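Side-chain contacts in protein (sliding clamp) (Enterobacteria phage RB69, PDB 1B77), which probably encircles DNA as a trimeric sliding clamp, tethering the phage DNA polymerase to its template for processive replication: residues D6-L11 with S59-L64; I48-A53 with G79-A84. One frame throughout, in Å; residues are numbered along the deposited sequence.

Contact 1: D6-L11 with S59-L64; sequences DTIAIL and SFLSIL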
loop_
_atom_site.group_PDB
_atom_site.type_symbol
_atom_site.label_atom_id
_atom_site.label_comp_id
_atom_site.label_asym_id
_atom_site.label_seq_id
_atom_site.Cartn_x
_atom_site.Cartn_y
_atom_site.Cartn_z
ATOM N N ASP A 6 -6.765 24.100 -1.569
ATOM C CA ASP A 6 -7.021 24.298 -0.143
ATOM C C ASP A 6 -8.473 23.941 0.162
ATOM O O ASP A 6 -8.770 23.238 1.133
ATOM C CB ASP A 6 -6.770 25.748 0.259
ATOM C CG ASP A 6 -5.305 26.095 0.284
ATOM O OD1 ASP A 6 -4.552 25.437 1.043
ATOM O OD2 ASP A 6 -4.914 27.029 -0.452
ATOM N N THR A 7 -9.376 24.453 -0.669
ATOM C CA THR A 7 -10.790 24.174 -0.511
ATOM C C THR A 7 -11.008 22.673 -0.666
ATOM O O THR A 7 -11.678 22.052 0.150
ATOM C CB THR A 7 -11.615 24.924 -1.567
ATOM O OG1 THR A 7 -11.506 26.331 -1.324
ATOM C CG2 THR A 7 -13.095 24.498 -1.507
ATOM N N ILE A 8 -10.416 22.101 -1.712
ATOM C CA ILE A 8 -10.525 20.677 -1.991
ATOM C C ILE A 8 -10.059 19.832 -0.816
ATOM O O ILE A 8 -10.669 18.808 -0.496
ATOM C CB ILE A 8 -9.701 20.290 -3.249
ATOM C CG1 ILE A 8 -10.333 20.929 -4.498
ATOM C CG2 ILE A 8 -9.637 18.768 -3.388
ATOM C CD1 ILE A 8 -9.558 20.693 -5.799
ATOM N N ALA A 9 -8.978 20.257 -0.172
ATOM C CA ALA A 9 -8.452 19.518 0.969
ATOM C C ALA A 9 -9.437 19.543 2.136
ATOM O O ALA A 9 -9.586 18.549 2.843
ATOM C CB ALA A 9 -7.098 20.095 1.404
ATOM N N ILE A 10 -10.117 20.666 2.339
ATOM C CA ILE A 10 -11.069 20.728 3.435
ATOM C C ILE A 10 -12.307 19.912 3.090
ATOM O O ILE A 10 -12.895 19.266 3.964
ATOM C CB ILE A 10 -11.468 22.178 3.768
ATOM C CG1 ILE A 10 -10.227 22.953 4.231
ATOM C CG2 ILE A 10 -12.514 22.179 4.881
ATOM C CD1 ILE A 10 -10.450 24.456 4.492
ATOM N N LEU A 11 -12.696 19.926 1.818
ATOM C CA LEU A 11 -13.855 19.152 1.386
ATOM C C LEU A 11 -13.595 17.659 1.556
ATOM O O LEU A 11 -14.521 16.877 1.785
ATOM C CB LEU A 11 -14.191 19.459 -0.078
ATOM C CG LEU A 11 -14.982 20.749 -0.271
ATOM C CD1 LEU A 11 -15.089 21.092 -1.747
ATOM C CD2 LEU A 11 -16.372 20.572 0.370
ATOM N N SER A 59 -15.333 10.876 -4.412
ATOM C CA SER A 59 -15.020 10.496 -5.792
ATOM C C SER A 59 -15.048 11.719 -6.704
ATOM O O SER A 59 -14.318 11.786 -7.693
ATOM C CB SER A 59 -16.005 9.437 -6.305
ATOM O OG SER A 59 -15.925 8.255 -5.527
ATOM N N PHE A 60 -15.907 12.678 -6.378
ATOM C CA PHE A 60 -16.001 13.918 -7.141
ATOM C C PHE A 60 -14.660 14.645 -7.013
ATOM O O PHE A 60 -14.041 15.010 -8.013
ATOM C CB PHE A 60 -17.119 14.797 -6.573
ATOM C CG PHE A 60 -17.172 16.181 -7.167
ATOM C CD1 PHE A 60 -17.583 16.378 -8.477
ATOM C CD2 PHE A 60 -16.823 17.288 -6.404
ATOM C CE1 PHE A 60 -17.650 17.660 -9.024
ATOM C CE2 PHE A 60 -16.885 18.572 -6.939
ATOM C CZ PHE A 60 -17.301 18.758 -8.251
ATOM N N LEU A 61 -14.217 14.851 -5.774
ATOM C CA LEU A 61 -12.944 15.523 -5.519
ATOM C C LEU A 61 -11.783 14.826 -6.232
ATOM O O LEU A 61 -10.935 15.489 -6.833
ATOM C CB LEU A 61 -12.669 15.585 -4.015
ATOM C CG LEU A 61 -13.721 16.372 -3.222
ATOM C CD1 LEU A 61 -13.457 16.228 -1.723
ATOM C CD2 LEU A 61 -13.689 17.838 -3.654
ATOM N N SER A 62 -11.746 13.496 -6.172
ATOM C CA SER A 62 -10.683 12.746 -6.840
ATOM C C SER A 62 -10.688 13.044 -8.340
ATOM O O SER A 62 -9.638 13.171 -8.967
ATOM C CB SER A 62 -10.860 11.246 -6.618
ATOM O OG SER A 62 -10.708 10.929 -5.248
ATOM N N ILE A 63 -11.880 13.160 -8.911
ATOM C CA ILE A 63 -11.996 13.461 -10.330
ATOM C C ILE A 63 -11.387 14.830 -10.672
ATOM O O ILE A 63 -10.846 15.021 -11.764
ATOM C CB ILE A 63 -13.483 13.395 -10.767
ATOM C CG1 ILE A 63 -13.771 12.008 -11.349
ATOM C CG2 ILE A 63 -13.818 14.496 -11.762
ATOM C CD1 ILE A 63 -12.959 11.687 -12.577
ATOM N N LEU A 64 -11.461 15.773 -9.738
ATOM C CA LEU A 64 -10.909 17.103 -9.986
ATOM C C LEU A 64 -9.389 17.047 -10.064
ATOM O O LEU A 64 -8.758 17.906 -10.673
ATOM C CB LEU A 64 -11.336 18.089 -8.888
ATOM C CG LEU A 64 -12.833 18.404 -8.789
ATOM C CD1 LEU A 64 -13.092 19.344 -7.618
ATOM C CD2 LEU A 64 -13.315 19.026 -10.099
#
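Leu61 reaches across from helix 57-64 and sets both of its methyls against Leu11, the two side chains crossing at about a right angle. Leu61 CD1 lies 3.7 Å from Leu11 CB and closer still, at 3.6 Å, to the backbone carbon C of Leu11, so this methyl rests on the main chain of the opposing helix as much as on its side chain. The other methyl, Leu61 CD2, is 4.0 Å from Leu11 CD1. With CG held anti to its carbonyl carbon (chi1 -61°), Leu61 points its fork at helix 5-15. Segments 6-11 and 59-64 run roughly antiparallel, with 154° between their directions and axes that come within 10.4 Å. They belong to the helix pair of one clamp domain; such pairs line the channel of sliding clamps, here probably facing DNA. Ile8, one turn before Leu11, slides past Leu61 in the opposite sense, its branch methyl CG2 coming within 4.2 Å of Leu61 CD2. Its longer arm takes another course: Ile8 CD1 ends 4.2 Å from Leu64 CD1. No hydrogen bond joins the segments; the side chains that meet are all aliphatic. Leu3 touches both Ile8 and Leu64, while Ile29 of strand 28-32 packs on Leu11.

Contact 2: I48-A53 with G79-A84; sequences IDFDVA and GNIKIA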
loop_
_atom_site.group_PDB
_atom_site.type_symbol
_atom_site.label_atom_id
_atom_site.label_comp_id
_atom_site.label_asym_id
_atom_site.label_seq_id
_atom_site.Cartn_x
_atom_site.Cartn_y
_atom_site.Cartn_z
ATOM N N ILE A 48 -18.905 29.673 -4.390
ATOM C CA ILE A 48 -19.796 28.671 -4.962
ATOM C C ILE A 48 -20.906 29.447 -5.674
ATOM O O ILE A 48 -21.616 30.234 -5.041
ATOM C CB ILE A 48 -20.405 27.788 -3.869
ATOM C CG1 ILE A 48 -19.289 27.028 -3.149
ATOM C CG2 ILE A 48 -21.429 26.850 -4.470
ATOM C CD1 ILE A 48 -19.762 26.185 -1.983
ATOM N N ASP A 49 -21.057 29.228 -6.981
ATOM C CA ASP A 49 -22.052 29.964 -7.760
ATOM C C ASP A 49 -23.300 29.225 -8.218
ATOM O O ASP A 49 -24.017 29.695 -9.097
ATOM C CB ASP A 49 -21.382 30.649 -8.956
ATOM C CG ASP A 49 -20.660 29.674 -9.869
ATOM O OD1 ASP A 49 -20.916 28.453 -9.776
ATOM O OD2 ASP A 49 -19.842 30.143 -10.695
ATOM N N PHE A 50 -23.558 28.061 -7.644
ATOM C CA PHE A 50 -24.776 27.324 -7.951
ATOM C C PHE A 50 -24.979 26.293 -6.857
ATOM O O PHE A 50 -24.014 25.827 -6.251
ATOM C CB PHE A 50 -24.735 26.673 -9.349
ATOM C CG PHE A 50 -23.738 25.562 -9.499
ATOM C CD1 PHE A 50 -22.382 25.835 -9.641
ATOM C CD2 PHE A 50 -24.164 24.236 -9.546
ATOM C CE1 PHE A 50 -21.465 24.808 -9.827
ATOM C CE2 PHE A 50 -23.252 23.199 -9.734
ATOM C CZ PHE A 50 -21.898 23.488 -9.877
ATOM N N ASP A 51 -26.233 25.974 -6.566
ATOM C CA ASP A 51 -26.527 25.002 -5.527
ATOM C C ASP A 51 -26.635 23.609 -6.133
ATOM O O ASP A 51 -27.262 23.414 -7.179
ATOM C CB ASP A 51 -27.821 25.375 -4.809
ATOM C CG ASP A 51 -27.830 26.825 -4.371
ATOM O OD1 ASP A 51 -27.340 27.108 -3.254
ATOM O OD2 ASP A 51 -28.303 27.683 -5.157
ATOM N N VAL A 52 -26.002 22.641 -5.483
ATOM C CA VAL A 52 -26.030 21.279 -5.989
ATOM C C VAL A 52 -25.633 20.290 -4.905
ATOM O O VAL A 52 -24.743 20.551 -4.097
ATOM C CB VAL A 52 -25.079 21.127 -7.211
ATOM C CG1 VAL A 52 -23.634 21.321 -6.769
ATOM C CG2 VAL A 52 -25.290 19.763 -7.892
ATOM N N ALA A 53 -26.319 19.155 -4.892
ATOM C CA ALA A 53 -26.048 18.120 -3.922
ATOM C C ALA A 53 -25.165 17.053 -4.550
ATOM O O ALA A 53 -25.376 16.651 -5.694
ATOM C CB ALA A 53 -27.356 17.501 -3.439
ATOM N N GLY A 79 -29.099 19.397 -15.716
ATOM C CA GLY A 79 -29.223 19.483 -14.269
ATOM C C GLY A 79 -28.042 18.869 -13.530
ATOM O O GLY A 79 -27.960 18.948 -12.305
ATOM N N ASN A 80 -27.129 18.250 -14.277
ATOM C CA ASN A 80 -25.940 17.629 -13.700
ATOM C C ASN A 80 -24.783 18.608 -13.703
ATOM O O ASN A 80 -24.919 19.733 -14.176
ATOM C CB ASN A 80 -25.557 16.381 -14.489
ATOM C CG ASN A 80 -26.488 15.219 -14.223
ATOM O OD1 ASN A 80 -26.555 14.279 -15.013
ATOM N ND2 ASN A 80 -27.196 15.264 -13.098
ATOM N N ILE A 81 -23.640 18.175 -13.189
ATOM C CA ILE A 81 -22.471 19.034 -13.115
ATOM C C ILE A 81 -21.529 18.876 -14.290
ATOM O O ILE A 81 -21.248 17.755 -14.723
ATOM C CB ILE A 81 -21.649 18.742 -11.857
ATOM C CG1 ILE A 81 -22.520 18.888 -10.618
ATOM C CG2 ILE A 81 -20.444 19.659 -11.809
ATOM C CD1 ILE A 81 -21.895 18.272 -9.394
ATOM N N LYS A 82 -21.025 20.005 -14.783
ATOM C CA LYS A 82 -20.076 20.011 -15.882
ATOM C C LYS A 82 -18.721 20.544 -15.426
ATOM O O LYS A 82 -18.639 21.578 -14.772
ATOM C CB LYS A 82 -20.580 20.869 -17.048
ATOM C CG LYS A 82 -19.535 21.018 -18.150
ATOM C CD LYS A 82 -19.987 21.921 -19.288
ATOM C CE LYS A 82 -18.839 22.144 -20.283
ATOM N NZ LYS A 82 -19.282 22.850 -21.528
ATOM N N ILE A 83 -17.662 19.828 -15.783
ATOM C CA ILE A 83 -16.308 20.229 -15.433
ATOM C C ILE A 83 -15.564 20.489 -16.737
ATOM O O ILE A 83 -15.195 19.551 -17.458
ATOM C CB ILE A 83 -15.587 19.124 -14.641
ATOM C CG1 ILE A 83 -16.428 18.738 -13.419
ATOM C CG2 ILE A 83 -14.210 19.607 -14.210
ATOM C CD1 ILE A 83 -15.961 17.476 -12.723
ATOM N N ALA A 84 -15.355 21.768 -17.039
ATOM C CA ALA A 84 -14.692 22.177 -18.271
ATOM C C ALA A 84 -13.174 22.251 -18.169
ATOM O O ALA A 84 -12.632 23.077 -17.435
ATOM C CB ALA A 84 -15.249 23.525 -18.734
#
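Aliphatic contact between Val52 and Ile81 makes up the larger share of this small interface, which buries 126 Å² in all. A single methyl of Val52 does the touching: Val52 CG2 lies 4.0 Å from Ile81 CG1, and Ile81 CD1 is at the same distance, so that methyl bears on the whole CG1-CD1 arm. The two side chains meet at about a right angle. With CG1 between N and the carbonyl carbon (chi1 66°), Val52 turns CG2, anti to its backbone N, to Ile81.

Aromatic contact is looser. Phe50 turns the edge of its ring to Ile81, with Phe50 CE2 4.5 Å from Ile81 CG1, and that carbon lies near the ring plane instead of over a face. Ile81 CG1 is thus shared by Phe50 and Val52, while CD1 adds a second touch on Val52.

Polar contact across the segments is absent: no hydrogen bond links them, and the backbones pair with other parts of the chain, Val52 with Leu23 and Ile81 with Trp92. The contact thus joins the short ladder of 21-23 and 52-54 to the three-stranded antiparallel sheet in which 81-84 is central; from 72-75, one of the two outer strands of that sheet in this chain, Ile73 touches both Phe50 and Ile81, while Ile83 turns to helix 57-64.

The two contacts lie on the same side of the chain's centre, their centres about 14 Å apart, within the N-terminal processivity-factor region. Their segments alternate along the chain: 6-11, 48-53, 59-64, then 79-84. Strand 52-54 of contact 2 leads directly into helix 57-64 of contact 1. They meet at Ile83, whose CD1 lies 3.8 Å from Ile63 CG2 and also packs on Phe60 and Leu64. Helix 57-64 is thus placed between helix 5-15 and the sheet containing strand 81-84. Through Ile63, which packs on Leu133 of a neighbouring subunit, this helix also reaches a second copy, one of the three chains expected to form the ring of a sliding clamp.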